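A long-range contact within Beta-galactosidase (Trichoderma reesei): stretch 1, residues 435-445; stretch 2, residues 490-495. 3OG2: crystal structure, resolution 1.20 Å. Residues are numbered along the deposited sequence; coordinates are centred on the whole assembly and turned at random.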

# COMPACT_ATOMS: atom_id res chain seq x y z
N THR A 435 19.83 0.64 39.52
CA THR A 435 20.68 1.13 38.44
C THR A 435 21.20 -0.11 37.71
O THR A 435 21.82 -1.01 38.33
N ILE A 436 20.91 -0.09 36.43
CA ILE A 436 21.21 -1.26 35.60
C ILE A 436 22.13 -0.79 34.49
O ILE A 436 21.83 0.28 33.89
N PRO A 437 23.16 -1.53 34.12
CA PRO A 437 23.55 -2.87 34.61
C PRO A 437 23.98 -3.02 36.07
O PRO A 437 24.83 -2.31 36.59
N GLN A 438 23.41 -4.01 36.74
CA GLN A 438 23.80 -4.30 38.12
C GLN A 438 25.14 -4.99 38.19
O GLN A 438 25.70 -5.04 39.30
N LEU A 439 25.63 -5.59 37.11
CA LEU A 439 26.91 -6.27 37.15
C LEU A 439 27.96 -5.44 36.46
O LEU A 439 29.02 -5.99 36.12
N GLY A 440 27.79 -4.15 36.30
CA GLY A 440 28.83 -3.31 35.74
C GLY A 440 28.70 -3.07 34.25
O GLY A 440 28.06 -3.87 33.53
N GLY A 441 29.27 -1.98 33.73
CA GLY A 441 29.25 -1.71 32.32
C GLY A 441 28.13 -0.77 31.95
O GLY A 441 27.26 -0.43 32.75
N SER A 442 28.19 -0.35 30.69
CA SER A 442 27.26 0.64 30.14
C SER A 442 26.45 0.06 29.00
O SER A 442 26.97 -0.77 28.26
N LEU A 443 25.20 0.49 28.91
CA LEU A 443 24.39 0.26 27.73
C LEU A 443 24.77 1.21 26.61
O LEU A 443 25.33 2.28 26.87
N THR A 444 24.43 0.83 25.39
CA THR A 444 24.73 1.60 24.20
C THR A 444 23.45 1.84 23.42
O THR A 444 22.64 0.92 23.23
N LEU A 445 23.27 3.07 22.96
CA LEU A 445 22.18 3.41 22.02
C LEU A 445 22.90 3.94 20.77
O LEU A 445 23.48 5.05 20.83
N GLN A 490 27.35 -5.71 19.37
CA GLN A 490 28.31 -5.06 20.26
C GLN A 490 27.62 -4.34 21.43
O GLN A 490 28.32 -3.68 22.24
N GLU A 491 26.30 -4.41 21.57
CA GLU A 491 25.64 -3.81 22.76
C GLU A 491 25.73 -4.73 23.95
O GLU A 491 25.46 -5.96 23.84
N LEU A 492 26.10 -4.19 25.11
CA LEU A 492 26.03 -4.93 26.35
C LEU A 492 24.61 -4.86 26.88
O LEU A 492 24.04 -3.77 26.92
N HIS A 493 24.07 -6.00 27.27
CA HIS A 493 22.73 -6.05 27.86
C HIS A 493 22.72 -6.86 29.14
O HIS A 493 23.61 -7.69 29.38
N GLU A 494 21.72 -6.58 29.98
CA GLU A 494 21.58 -7.34 31.22
C GLU A 494 20.10 -7.62 31.47
O GLU A 494 19.26 -6.74 31.18
N PHE A 495 19.80 -8.78 32.02
CA PHE A 495 18.44 -9.07 32.45
C PHE A 495 18.53 -9.89 33.74
O PHE A 495 19.56 -10.49 34.04

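The most distinctive feature of this contact is a single carboxylate, that of Glu494, which receives two consecutive backbone amides from a type I turn running from Pro437 to Gly440. Gln438 N donates to Glu494 OE2 at 2.7 Å, and Leu439 N donates to Glu494 OE1 at 2.9 Å. Glu494 points toward the turn with chi1 and chi2 both t, an extended form that carries its carboxylate to the two amides; both oxygens also hydrogen-bond elsewhere in the structure. The turn begins with Pro437, preceded by a cis peptide bond, and its CB lies 3.4 Å from Glu494 OE1. Ile436 (chi1 m) adds an apolar neighbour, its CG2 4.1 Å from Glu494 OE2. The end of Gln438 instead leads away, and its NE2 bonds to Thr435 O at 2.9 Å.

Beyond the turn, Leu492 (t, p) fills the space beside the glycines. Its CD2 sits 3.8 Å from Gly441 CA and 3.7 Å from Gly440 O; a CB on Gly441 would clash with that methyl. Leu443 (m, t) starts sideways but bends inward, so that its CD2 comes within 3.3 Å of Leu492 O.

Where the strands lie side by side, no direct backbone hydrogen bond joins them, and water fills the gap. Water 1 donates to Ser442 O (2.7 Å), accepts from Leu492 N (3.0 Å) and hydrogen-bonds Thr444 OG1 (2.6 Å). Water 2 accepts from Thr444 N (2.9 Å) and donates to Leu492 O (2.7 Å). Water 3 links Thr444 OG1 (3.0 Å) to Gln490 O (2.7 Å). Thr444, chi1 m, points toward stretch 2, and its hydroxyl hydrogen-bonds to waters 1 and 3, while its CB packs 4.1 Å from CG of Glu491 (m, t). Glu491 OE1 in turn accepts from His493 NE2 at 2.8 Å.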

# COMPACT_ATOMS: atom_id res chain seq x y z
CB THR A 435 21.81 2.07 38.89
OG1 THR A 435 21.26 3.29 39.41
CG2 THR A 435 22.67 2.43 37.68
CB ILE A 436 19.87 -1.77 35.03
CG1 ILE A 436 18.94 -2.29 36.15
CG2 ILE A 436 20.11 -2.83 33.97
CD1 ILE A 436 17.50 -2.07 35.75
CB PRO A 437 24.75 -3.24 33.72
CG PRO A 437 24.39 -2.47 32.46
CD PRO A 437 23.97 -1.10 32.95
CB GLN A 438 22.73 -5.21 38.75
CG GLN A 438 21.42 -4.46 39.05
CD GLN A 438 21.57 -3.98 40.49
OE1 GLN A 438 21.65 -4.81 41.40
NE2 GLN A 438 21.62 -2.64 40.66
CB LEU A 439 26.79 -7.69 36.52
CG LEU A 439 25.92 -8.64 37.36
CD1 LEU A 439 25.75 -9.92 36.57
CD2 LEU A 439 26.59 -8.86 38.69
CB SER A 442 27.97 1.90 29.56
OG SER A 442 28.63 2.60 30.59
CB LEU A 443 22.92 0.54 28.09
CG LEU A 443 22.46 -0.27 29.31
CD1 LEU A 443 21.06 0.17 29.71
CD2 LEU A 443 22.50 -1.78 29.13
CB THR A 444 25.72 0.80 23.27
OG1 THR A 444 26.95 0.63 24.00
CG2 THR A 444 26.03 1.54 21.98
CB LEU A 445 21.18 4.40 22.63
CG LEU A 445 19.94 4.60 21.72
CD1 LEU A 445 19.05 3.39 21.76
CD2 LEU A 445 19.20 5.86 22.13
CB GLN A 490 29.26 -4.09 19.54
CG GLN A 490 30.16 -4.91 18.60
CD GLN A 490 30.37 -6.28 19.22
OE1 GLN A 490 30.76 -6.39 20.39
NE2 GLN A 490 30.09 -7.33 18.44
CB GLU A 491 24.18 -3.55 22.45
CG GLU A 491 23.85 -2.42 21.48
CD GLU A 491 22.39 -2.46 21.02
OE1 GLU A 491 21.54 -3.17 21.60
OE2 GLU A 491 22.11 -1.76 20.00
CB LEU A 492 26.94 -4.36 27.42
CG LEU A 492 26.95 -5.03 28.81
CD1 LEU A 492 27.54 -6.43 28.77
CD2 LEU A 492 27.76 -4.18 29.81
CB HIS A 493 21.74 -6.71 26.87
CG HIS A 493 21.43 -5.70 25.79
ND1 HIS A 493 20.63 -4.62 26.12
CD2 HIS A 493 21.81 -5.53 24.51
CE1 HIS A 493 20.51 -3.86 25.04
NE2 HIS A 493 21.22 -4.41 24.08
CB GLU A 494 22.24 -6.54 32.36
CG GLU A 494 22.32 -7.40 33.62
CD GLU A 494 22.94 -6.56 34.74
OE1 GLU A 494 24.19 -6.43 34.78
OE2 GLU A 494 22.11 -6.00 35.52
CB PHE A 495 17.58 -9.75 31.40
CG PHE A 495 18.09 -11.08 30.92
CD1 PHE A 495 19.15 -11.13 30.00
CD2 PHE A 495 17.47 -12.23 31.36
CE1 PHE A 495 19.57 -12.38 29.52
CE2 PHE A 495 17.89 -13.46 30.91
CZ PHE A 495 18.93 -13.52 29.98
O HOH W 1 27.00 -1.42 25.59
O HOH W 2 23.26 -1.79 25.27
O HOH W 3 28.52 -1.04 22.06